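Local coordinates for protein putative histidinol-phosphate aminotransferase (PDB 3LY1) that probably works as a pyridoxal-phosphate-dependent aminotransferase, perhaps acting on histidinol phosphate, and binds pyridoxal 5'-phosphate, at residues Ile144-Asn149 with Met175-Glu180; Asn204-Lys209 with Gly223-His228; Asp270-Ile275 with Gly333-Met338. All coordinates share one frame; numbering follows the deposited sequence.

Contact 1 (Ile144-Asn149 with Met175-Glu180); sequences IVYLVN and MFIVDE. With PLP (pyridoxal-5'-phosphate), chain E.
This contact pairs the two strands of a beta-alpha-beta unit in the central sheet of a fold type I aminotransferase, at the end that meets the cofactor. Strands 143-148 and 174-179 run parallel, and five backbone hydrogen bonds join the two segments. Leu147 sits in the middle: its N donates to Ile177 O at 2.9 Å, almost straight (175°), and its O accepts from Asp179 N. The last bond, Asn149 N to Asp179 O (3.0 Å), comes from above the carbonyl plane.

Tyr146, Ile177, Val148 and Asp179 share one face of the sheet. CG of Tyr146 and CG of Asp179 are each anti to their own backbone N, so the two side chains run alongside each other. Tyr146 OH donates to Asp179 OD2 at 2.6 Å, on the anti lone pair; ring and carboxylate are turned 47° apart. Ile177 CG2 meets the edge of the same ring at CD1 (3.7 Å). Ile144 CG2 and Ile177 CD1 are tight at 3.5 Å. On the other face, Val145 CB touches Phe176 CD2.

PLP N1 donates to Asp179 OD2 at 2.7 Å, and Val148 CG1 packs on PLP C2A at 3.4 Å. Ala181 N holds Asp179 OD1. The carboxylate is thus fixed by three donors, with Tyr146 as a second-shell residue. This should favour a protonated pyridine nitrogen and an electron-withdrawing cofactor ring.

Contact 2 (Asn204-Lys209 with Gly223-His228); sequences NIILLK and GYAVAH. With EDO (1,2-ethanediol), chain H.
Four backbone hydrogen bonds join strands 205-210 and 223-226, which run antiparallel. Leu207 and Val226 form one hydrogen-bonded pair, with Val226 N to Leu207 O at 2.8 Å. Lys209 and Tyr224 form the next. Lys209 N reaches Tyr224 O at 3.0 Å and nearly straight (177°), while Tyr224 N approaches Lys209 O from above the carbonyl plane. Past the Leu207-Val226 pair, a water accepts from His228 N and donates to Ile205 O.

The main side-chain contact is CH-pi. Lys209 CB lies over one face of the Tyr224 ring, 4.0 Å from its centroid and offset toward the rim. Tyr224 CG stands between its backbone N and carbonyl carbon (chi1 61°), and the ring runs beside the lysine. The lysine chain bends at its far end, and NZ forms a salt bridge with Glu184. Tyr224 OH bonds to His64 and, at 2.8 Å and with either as donor, to O1 of a 1,2-ethanediol, probably from the crystallisation liquor.

Among apolar pairs, Leu208 CD2 rests on Ala225 CB at 3.6 Å, and Leu207 CB faces Val226 CB at 4.2 Å.

Helix 229-235 packs on Ile206, Ala225 and Ala227. Helix 195-199 packs on Ile205 and Leu207 across the sheet, and strand 174-179 flanks strand 205-210.

Contact 3 (Asp270-Ile275 with Gly333-Met338); sequences DVSRQI and GTPQEM
Ser272 OG is held by one strong hydrogen bond and one weak one. It donates to Gly333 O at 2.6 Å, in the carbonyl plane. The weak partner is Ser268 O, one turn earlier in its own helix. OG is anti to the carbonyl carbon of Ser272 (chi1 -70°), which turns it to the start of the other helix. It also lies 3.1 Å from Pro335 N, but that nitrogen has no hydrogen to share.

Helix 335-350 begins here with a capping box. Thr334 is the N-cap: its OG1 accepts from Glu337 N at 3.1 Å, and Thr334 N returns a bond to Glu337 OE1 at 3.0 Å. Ser272 OG binds the carbonyl of Gly333, the residue just before the cap, and so joins helix 259-283 to the N-terminal end of helix 335-350.

Apolar contacts lie around this bond. Val271 CG1 meets Pro335 CG at 3.9 Å, the two side chains crossing at about a right angle. Ile275 uses two branches: CD1 packs on Pro335 CB at 4.1 Å, and CG2 on Met338 CB, also at 4.1 Å. Both methyls lie against the carbonyl oxygens of those residues as well. Met338, deposited as selenomethionine, sets its CG against Ser272 CB, and its chain then bends away.

How the contacts relate
From the N terminus the three contacts follow in series; none nests in or crosses another. Contact 1 closes the loop through helix 160-168. Contact 2 then closes a shorter loop, from strand 205-210 back to strand 223-226. The two touch, because strands 174-179 and 205-210 are neighbours in one sheet: Val178 N and Ile206 O, and Phe176 O and Ile206 N, are probable hydrogen bonds. Together they join four consecutive strands of the central sheet. Contact 3 closes the longest loop, of 57 residues, and ties two helices on the opposite side of the chain's centre. Its centre lies about 29 Å from that of contact 1.

Contact 1 (Ile144-Asn149 with Met175-Glu180)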
loop_
_atom_site.group_PDB
_atom_site.type_symbol
_atom_site.label_atom_id
_atom_site.label_comp_id
_atom_site.label_asym_id
_atom_site.label_seq_id
_atom_site.Cartn_x
_atom_site.Cartn_y
_atom_site.Cartn_z
ATOM N N ILE A 144 -7.575 -11.408 -20.228
ATOM C CA ILE A 144 -8.109 -10.973 -18.926
ATOM C C ILE A 144 -9.305 -10.114 -19.235
ATOM O O ILE A 144 -9.210 -9.223 -20.073
ATOM C CB ILE A 144 -7.085 -10.122 -18.127
ATOM C CG1 ILE A 144 -5.782 -10.909 -17.922
ATOM C CG2 ILE A 144 -7.684 -9.629 -16.771
ATOM C CD1 ILE A 144 -4.654 -10.112 -17.260
ATOM N N VAL A 145 -10.432 -10.363 -18.565
ATOM C CA VAL A 145 -11.665 -9.617 -18.797
ATOM C C VAL A 145 -11.885 -8.825 -17.515
ATOM O O VAL A 145 -11.872 -9.415 -16.451
ATOM C CB VAL A 145 -12.888 -10.534 -19.048
ATOM C CG1 VAL A 145 -14.167 -9.662 -19.273
ATOM C CG2 VAL A 145 -12.640 -11.502 -20.215
ATOM N N TYR A 146 -12.046 -7.503 -17.611
ATOM C CA TYR A 146 -12.241 -6.646 -16.426
ATOM C C TYR A 146 -13.637 -6.026 -16.489
ATOM O O TYR A 146 -13.907 -5.217 -17.383
ATOM C CB TYR A 146 -11.125 -5.594 -16.352
ATOM C CG TYR A 146 -11.243 -4.558 -15.252
ATOM C CD1 TYR A 146 -11.289 -4.936 -13.912
ATOM C CD2 TYR A 146 -11.299 -3.202 -15.550
ATOM C CE1 TYR A 146 -11.399 -4.018 -12.907
ATOM C CE2 TYR A 146 -11.374 -2.246 -14.530
ATOM C CZ TYR A 146 -11.451 -2.671 -13.210
ATOM O OH TYR A 146 -11.573 -1.776 -12.174
ATOM N N LEU A 147 -14.483 -6.432 -15.537
ATOM C CA LEU A 147 -15.900 -6.119 -15.488
ATOM C C LEU A 147 -16.182 -5.379 -14.187
ATOM O O LEU A 147 -16.076 -5.937 -13.113
ATOM C CB LEU A 147 -16.742 -7.389 -15.536
ATOM C CG LEU A 147 -16.614 -8.326 -16.746
ATOM C CD1 LEU A 147 -17.505 -9.572 -16.524
ATOM C CD2 LEU A 147 -16.949 -7.615 -18.074
ATOM N N VAL A 148 -16.473 -4.103 -14.314
ATOM C CA VAL A 148 -16.846 -3.262 -13.180
ATOM C C VAL A 148 -18.352 -3.233 -13.085
ATOM O O VAL A 148 -19.051 -2.917 -14.085
ATOM C CB VAL A 148 -16.227 -1.839 -13.331
ATOM C CG1 VAL A 148 -16.532 -1.010 -12.048
ATOM C CG2 VAL A 148 -14.705 -1.954 -13.613
ATOM N N ASN A 149 -18.868 -3.530 -11.885
ATOM C CA ASN A 149 -20.277 -3.808 -11.701
ATOM C C ASN A 149 -20.674 -3.454 -10.294
ATOM O O ASN A 149 -20.379 -4.216 -9.393
ATOM C CB ASN A 149 -20.588 -5.308 -11.906
ATOM C CG ASN A 149 -22.055 -5.572 -12.214
ATOM O OD1 ASN A 149 -22.752 -4.698 -12.787
ATOM N ND2 ASN A 149 -22.562 -6.765 -11.796
HETATM N N MSE A 175 -9.215 -15.210 -17.525
HETATM C CA MSE A 175 -9.421 -14.832 -16.123
HETATM C C MSE A 175 -10.352 -13.627 -16.094
HETATM O O MSE A 175 -10.134 -12.655 -16.847
HETATM C CB MSE A 175 -8.079 -14.482 -15.476
HETATM C CG MSE A 175 -8.153 -13.888 -14.088
HETATM SE SE MSE A 175 -8.982 -15.171 -12.877
HETATM C CE MSE A 175 -7.544 -16.298 -12.431
ATOM N N PHE A 176 -11.362 -13.678 -15.220
ATOM C CA PHE A 176 -12.334 -12.623 -15.072
ATOM C C PHE A 176 -11.978 -11.882 -13.801
ATOM O O PHE A 176 -11.832 -12.497 -12.750
ATOM C CB PHE A 176 -13.760 -13.183 -14.950
ATOM C CG PHE A 176 -14.290 -13.753 -16.207
ATOM C CD1 PHE A 176 -14.014 -15.067 -16.556
ATOM C CD2 PHE A 176 -15.037 -12.959 -17.079
ATOM C CE1 PHE A 176 -14.466 -15.586 -17.784
ATOM C CE2 PHE A 176 -15.497 -13.469 -18.289
ATOM C CZ PHE A 176 -15.198 -14.760 -18.661
ATOM N N ILE A 177 -11.814 -10.572 -13.899
ATOM C CA ILE A 177 -11.711 -9.703 -12.736
ATOM C C ILE A 177 -13.033 -8.942 -12.631
ATOM O O ILE A 177 -13.397 -8.182 -13.531
ATOM C CB ILE A 177 -10.562 -8.688 -12.866
ATOM C CG1 ILE A 177 -9.190 -9.362 -13.056
ATOM C CG2 ILE A 177 -10.535 -7.727 -11.650
ATOM C CD1 ILE A 177 -8.087 -8.400 -13.554
ATOM N N VAL A 178 -13.738 -9.116 -11.516
ATOM C CA VAL A 178 -15.017 -8.488 -11.298
ATOM C C VAL A 178 -14.878 -7.518 -10.135
ATOM O O VAL A 178 -14.537 -7.923 -9.020
ATOM C CB VAL A 178 -16.168 -9.518 -10.994
ATOM C CG1 VAL A 178 -17.523 -8.829 -10.973
ATOM C CG2 VAL A 178 -16.165 -10.696 -12.009
ATOM N N ASP A 179 -15.111 -6.234 -10.423
ATOM C CA ASP A 179 -14.828 -5.127 -9.508
ATOM C C ASP A 179 -16.144 -4.626 -8.956
ATOM O O ASP A 179 -16.898 -3.944 -9.647
ATOM C CB ASP A 179 -14.009 -4.037 -10.258
ATOM C CG ASP A 179 -13.576 -2.873 -9.372
ATOM O OD1 ASP A 179 -14.161 -2.691 -8.243
ATOM O OD2 ASP A 179 -12.645 -2.106 -9.837
ATOM N N GLU A 180 -16.425 -4.988 -7.701
ATOM C CA GLU A 180 -17.677 -4.650 -7.069
ATOM C C GLU A 180 -17.513 -3.566 -6.019
ATOM O O GLU A 180 -18.187 -3.591 -4.993
ATOM C CB GLU A 180 -18.293 -5.910 -6.488
ATOM C CG GLU A 180 -18.640 -6.953 -7.595
ATOM C CD GLU A 180 -19.374 -8.218 -7.093
ATOM O OE1 GLU A 180 -19.692 -8.348 -5.876
ATOM O OE2 GLU A 180 -19.640 -9.089 -7.961
HETATM N N1 PLP E . -12.630 0.237 -8.586
HETATM C C2 PLP E . -13.508 1.220 -8.994
HETATM C C2A PLP E . -14.608 0.851 -9.958
HETATM C C3 PLP E . -13.319 2.520 -8.524
HETATM O O3 PLP E . -14.172 3.491 -8.939
HETATM C C4 PLP E . -12.248 2.804 -7.648
HETATM C C4A PLP E . -12.107 4.170 -7.026
HETATM O O4A PLP E . -12.150 5.109 -7.803
HETATM C C5 PLP E . -11.363 1.793 -7.256
HETATM C C6 PLP E . -11.576 0.510 -7.761
HETATM C C5A PLP E . -10.190 2.046 -6.333
HETATM O O4P PLP E . -10.552 2.499 -5.015
HETATM P P PLP E . -9.658 2.138 -3.743
HETATM O O1P PLP E . -8.208 2.006 -4.089
HETATM O O2P PLP E . -10.281 0.850 -3.274
HETATM O O3P PLP E . -9.961 3.304 -2.817
HETATM O O HOH W 1 -21.394 -8.834 -9.968
#

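Contact 2 (Asn204-Lys209 with Gly223-His228)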
loop_
_atom_site.group_PDB
_atom_site.type_symbol
_atom_site.label_atom_id
_atom_site.label_comp_id
_atom_site.label_asym_id
_atom_site.label_seq_id
_atom_site.Cartn_x
_atom_site.Cartn_y
_atom_site.Cartn_z
ATOM N N ASN A 204 -11.569 -19.186 -12.134
ATOM C CA ASN A 204 -11.391 -18.183 -13.170
ATOM C C ASN A 204 -11.999 -16.824 -12.808
ATOM O O ASN A 204 -12.311 -16.022 -13.701
ATOM C CB ASN A 204 -11.943 -18.707 -14.499
ATOM C CG ASN A 204 -13.475 -18.862 -14.525
ATOM O OD1 ASN A 204 -14.128 -18.930 -13.501
ATOM N ND2 ASN A 204 -14.031 -18.979 -15.729
ATOM N N ILE A 205 -12.167 -16.558 -11.513
ATOM C CA ILE A 205 -12.729 -15.290 -11.064
ATOM C C ILE A 205 -11.896 -14.670 -9.950
ATOM O O ILE A 205 -11.612 -15.338 -8.959
ATOM C CB ILE A 205 -14.152 -15.429 -10.450
ATOM C CG1 ILE A 205 -15.076 -16.270 -11.317
ATOM C CG2 ILE A 205 -14.718 -14.024 -10.148
ATOM C CD1 ILE A 205 -16.476 -16.572 -10.681
ATOM N N ILE A 206 -11.555 -13.387 -10.113
ATOM C CA ILE A 206 -11.036 -12.502 -9.049
ATOM C C ILE A 206 -12.133 -11.442 -8.773
ATOM O O ILE A 206 -12.536 -10.674 -9.656
ATOM C CB ILE A 206 -9.658 -11.832 -9.494
ATOM C CG1 ILE A 206 -8.587 -12.895 -9.764
ATOM C CG2 ILE A 206 -9.164 -10.765 -8.494
ATOM C CD1 ILE A 206 -7.380 -12.415 -10.734
ATOM N N LEU A 207 -12.649 -11.454 -7.557
ATOM C CA LEU A 207 -13.537 -10.423 -7.060
ATOM C C LEU A 207 -12.714 -9.418 -6.302
ATOM O O LEU A 207 -11.933 -9.774 -5.406
ATOM C CB LEU A 207 -14.569 -11.019 -6.128
ATOM C CG LEU A 207 -15.482 -10.101 -5.329
ATOM C CD1 LEU A 207 -16.267 -9.159 -6.263
ATOM C CD2 LEU A 207 -16.409 -10.951 -4.492
ATOM N N LEU A 208 -12.902 -8.161 -6.635
ATOM C CA LEU A 208 -12.229 -7.073 -5.935
ATOM C C LEU A 208 -13.266 -6.252 -5.208
ATOM O O LEU A 208 -14.329 -5.887 -5.790
ATOM C CB LEU A 208 -11.476 -6.199 -6.907
ATOM C CG LEU A 208 -10.318 -6.839 -7.668
ATOM C CD1 LEU A 208 -9.798 -5.852 -8.628
ATOM C CD2 LEU A 208 -9.191 -7.420 -6.719
ATOM N N LYS A 209 -12.936 -5.965 -3.949
ATOM C CA LYS A 209 -13.776 -5.143 -3.100
ATOM C C LYS A 209 -12.928 -4.160 -2.305
ATOM O O LYS A 209 -11.699 -4.279 -2.230
ATOM C CB LYS A 209 -14.684 -6.013 -2.200
ATOM C CG LYS A 209 -15.908 -6.604 -2.984
ATOM C CD LYS A 209 -16.902 -7.374 -2.119
ATOM C CE LYS A 209 -17.678 -6.425 -1.189
ATOM N NZ LYS A 209 -18.725 -5.612 -1.914
ATOM N N GLY A 223 -8.589 -2.573 1.018
ATOM C CA GLY A 223 -9.406 -3.340 0.105
ATOM C C GLY A 223 -8.945 -4.778 0.135
ATOM O O GLY A 223 -8.090 -5.141 0.950
ATOM N N TYR A 224 -9.528 -5.610 -0.729
ATOM C CA TYR A 224 -9.183 -7.021 -0.758
ATOM C C TYR A 224 -9.628 -7.687 -2.068
ATOM O O TYR A 224 -10.449 -7.124 -2.830
ATOM C CB TYR A 224 -9.727 -7.782 0.467
ATOM C CG TYR A 224 -11.225 -7.788 0.621
ATOM C CD1 TYR A 224 -11.894 -6.697 1.144
ATOM C CD2 TYR A 224 -11.980 -8.894 0.243
ATOM C CE1 TYR A 224 -13.267 -6.702 1.312
ATOM C CE2 TYR A 224 -13.366 -8.895 0.375
ATOM C CZ TYR A 224 -14.006 -7.813 0.928
ATOM O OH TYR A 224 -15.376 -7.838 1.060
ATOM N N ALA A 225 -9.006 -8.831 -2.346
ATOM C CA ALA A 225 -9.424 -9.749 -3.412
ATOM C C ALA A 225 -9.989 -11.044 -2.791
ATOM O O ALA A 225 -9.545 -11.504 -1.713
ATOM C CB ALA A 225 -8.284 -10.042 -4.374
ATOM N N VAL A 226 -10.973 -11.619 -3.467
ATOM C CA VAL A 226 -11.508 -12.942 -3.162
ATOM C C VAL A 226 -11.324 -13.830 -4.389
ATOM O O VAL A 226 -11.648 -13.426 -5.529
ATOM C CB VAL A 226 -12.977 -12.880 -2.732
ATOM C CG1 VAL A 226 -13.405 -14.245 -2.121
ATOM C CG2 VAL A 226 -13.235 -11.678 -1.772
ATOM N N ALA A 227 -10.711 -15.004 -4.211
ATOM C CA ALA A 227 -10.517 -15.910 -5.339
ATOM C C ALA A 227 -10.171 -17.306 -4.839
ATOM O O ALA A 227 -9.984 -17.513 -3.643
ATOM C CB ALA A 227 -9.418 -15.378 -6.257
ATOM N N HIS A 228 -10.033 -18.263 -5.759
ATOM C CA HIS A 228 -9.554 -19.592 -5.376
ATOM C C HIS A 228 -8.162 -19.399 -4.751
ATOM O O HIS A 228 -7.445 -18.486 -5.140
ATOM C CB HIS A 228 -9.484 -20.498 -6.611
ATOM C CG HIS A 228 -9.167 -21.937 -6.305
ATOM N ND1 HIS A 228 -7.889 -22.457 -6.392
ATOM C CD2 HIS A 228 -9.976 -22.974 -5.988
ATOM C CE1 HIS A 228 -7.924 -23.746 -6.093
ATOM N NE2 HIS A 228 -9.179 -24.083 -5.835
HETATM C C1 EDO H . -16.258 -5.347 2.933
HETATM O O1 EDO H . -16.806 -5.482 1.627
HETATM C C2 EDO H . -16.932 -6.363 3.841
HETATM O O2 EDO H . -18.174 -5.812 4.261
HETATM O O HOH W 2 -10.964 -17.942 -8.559
#

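Contact 3 (Asp270-Ile275 with Gly333-Met338)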
loop_
_atom_site.group_PDB
_atom_site.type_symbol
_atom_site.label_atom_id
_atom_site.label_comp_id
_atom_site.label_asym_id
_atom_site.label_seq_id
_atom_site.Cartn_x
_atom_site.Cartn_y
_atom_site.Cartn_z
ATOM N N ASP A 270 -29.330 7.019 -1.209
ATOM C CA ASP A 270 -30.591 6.907 -1.939
ATOM C C ASP A 270 -31.351 8.229 -1.932
ATOM O O ASP A 270 -31.902 8.625 -2.950
ATOM C CB ASP A 270 -31.495 5.816 -1.331
ATOM C CG ASP A 270 -30.990 4.378 -1.603
ATOM O OD1 ASP A 270 -30.315 4.125 -2.638
ATOM O OD2 ASP A 270 -31.310 3.482 -0.789
ATOM N N VAL A 271 -31.399 8.886 -0.772
ATOM C CA VAL A 271 -32.048 10.177 -0.657
ATOM C C VAL A 271 -31.349 11.209 -1.565
ATOM O O VAL A 271 -32.021 11.955 -2.262
ATOM C CB VAL A 271 -32.069 10.677 0.798
ATOM C CG1 VAL A 271 -32.650 12.121 0.867
ATOM C CG2 VAL A 271 -32.863 9.680 1.710
ATOM N N SER A 272 -30.014 11.258 -1.519
ATOM C CA SER A 272 -29.262 12.208 -2.317
ATOM C C SER A 272 -29.506 11.988 -3.810
ATOM O O SER A 272 -29.642 12.955 -4.560
ATOM C CB SER A 272 -27.768 12.132 -2.014
ATOM O OG SER A 272 -27.529 12.655 -0.712
ATOM N N ARG A 273 -29.549 10.713 -4.230
ATOM C CA ARG A 273 -29.793 10.361 -5.621
ATOM C C ARG A 273 -31.109 10.964 -6.125
ATOM O O ARG A 273 -31.121 11.606 -7.173
ATOM C CB ARG A 273 -29.856 8.846 -5.817
ATOM C CG ARG A 273 -29.921 8.438 -7.292
ATOM C CD ARG A 273 -30.128 6.938 -7.492
ATOM N NE ARG A 273 -28.992 6.093 -7.094
ATOM C CZ ARG A 273 -28.965 5.305 -6.018
ATOM N NH1 ARG A 273 -29.983 5.252 -5.172
ATOM N NH2 ARG A 273 -27.899 4.576 -5.768
ATOM N N GLN A 274 -32.193 10.754 -5.385
ATOM C CA GLN A 274 -33.490 11.263 -5.819
ATOM C C GLN A 274 -33.520 12.808 -5.933
ATOM O O GLN A 274 -34.194 13.343 -6.814
ATOM C CB GLN A 274 -34.601 10.722 -4.916
ATOM C CG GLN A 274 -34.710 9.181 -4.963
ATOM C CD GLN A 274 -34.963 8.646 -6.371
ATOM O OE1 GLN A 274 -35.955 8.996 -7.001
ATOM N NE2 GLN A 274 -34.057 7.811 -6.871
ATOM N N ILE A 275 -32.776 13.505 -5.087
ATOM C CA ILE A 275 -32.698 14.957 -5.205
ATOM C C ILE A 275 -32.062 15.384 -6.522
ATOM O O ILE A 275 -32.556 16.280 -7.195
ATOM C CB ILE A 275 -31.914 15.575 -4.044
ATOM C CG1 ILE A 275 -32.715 15.382 -2.758
ATOM C CG2 ILE A 275 -31.650 17.095 -4.268
ATOM C CD1 ILE A 275 -31.926 15.724 -1.493
ATOM N N GLY A 333 -23.333 13.779 -3.043
ATOM C CA GLY A 333 -23.027 14.371 -1.739
ATOM C C GLY A 333 -24.101 14.088 -0.707
ATOM O O GLY A 333 -24.980 13.257 -0.917
ATOM N N THR A 334 -24.034 14.781 0.430
ATOM C CA THR A 334 -25.056 14.621 1.466
ATOM C C THR A 334 -26.353 15.188 0.883
ATOM O O THR A 334 -26.291 15.941 -0.100
ATOM C CB THR A 334 -24.718 15.396 2.761
ATOM O OG1 THR A 334 -24.764 16.813 2.514
ATOM C CG2 THR A 334 -23.337 14.994 3.294
ATOM N N PRO A 335 -27.514 14.826 1.466
ATOM C CA PRO A 335 -28.789 15.360 0.938
ATOM C C PRO A 335 -28.813 16.902 0.881
ATOM O O PRO A 335 -29.268 17.490 -0.112
ATOM C CB PRO A 335 -29.839 14.774 1.912
ATOM C CG PRO A 335 -29.198 13.400 2.296
ATOM C CD PRO A 335 -27.737 13.761 2.477
ATOM N N GLN A 336 -28.271 17.542 1.922
ATOM C CA GLN A 336 -28.247 19.006 1.949
ATOM C C GLN A 336 -27.307 19.539 0.880
ATOM O O GLN A 336 -27.621 20.547 0.228
ATOM C CB GLN A 336 -27.860 19.554 3.313
ATOM C CG GLN A 336 -28.988 19.505 4.333
ATOM C CD GLN A 336 -28.486 19.812 5.718
ATOM O OE1 GLN A 336 -27.824 18.983 6.346
ATOM N NE2 GLN A 336 -28.775 21.009 6.199
ATOM N N GLU A 337 -26.180 18.862 0.634
ATOM C CA GLU A 337 -25.302 19.316 -0.440
ATOM C C GLU A 337 -26.005 19.195 -1.806
ATOM O O GLU A 337 -25.825 20.050 -2.690
ATOM C CB GLU A 337 -23.970 18.560 -0.442
ATOM C CG GLU A 337 -23.005 18.915 0.696
ATOM C CD GLU A 337 -21.773 17.995 0.734
ATOM O OE1 GLU A 337 -21.840 16.836 0.231
ATOM O OE2 GLU A 337 -20.736 18.438 1.275
HETATM N N MSE A 338 -26.754 18.114 -2.012
HETATM C CA MSE A 338 -27.342 17.844 -3.322
HETATM C C MSE A 338 -28.539 18.750 -3.591
HETATM O O MSE A 338 -28.775 19.122 -4.736
HETATM C CB MSE A 338 -27.719 16.363 -3.492
HETATM C CG MSE A 338 -26.517 15.451 -3.586
HETATM SE SE MSE A 338 -24.974 16.263 -4.476
HETATM C CE MSE A 338 -25.646 16.412 -6.316
#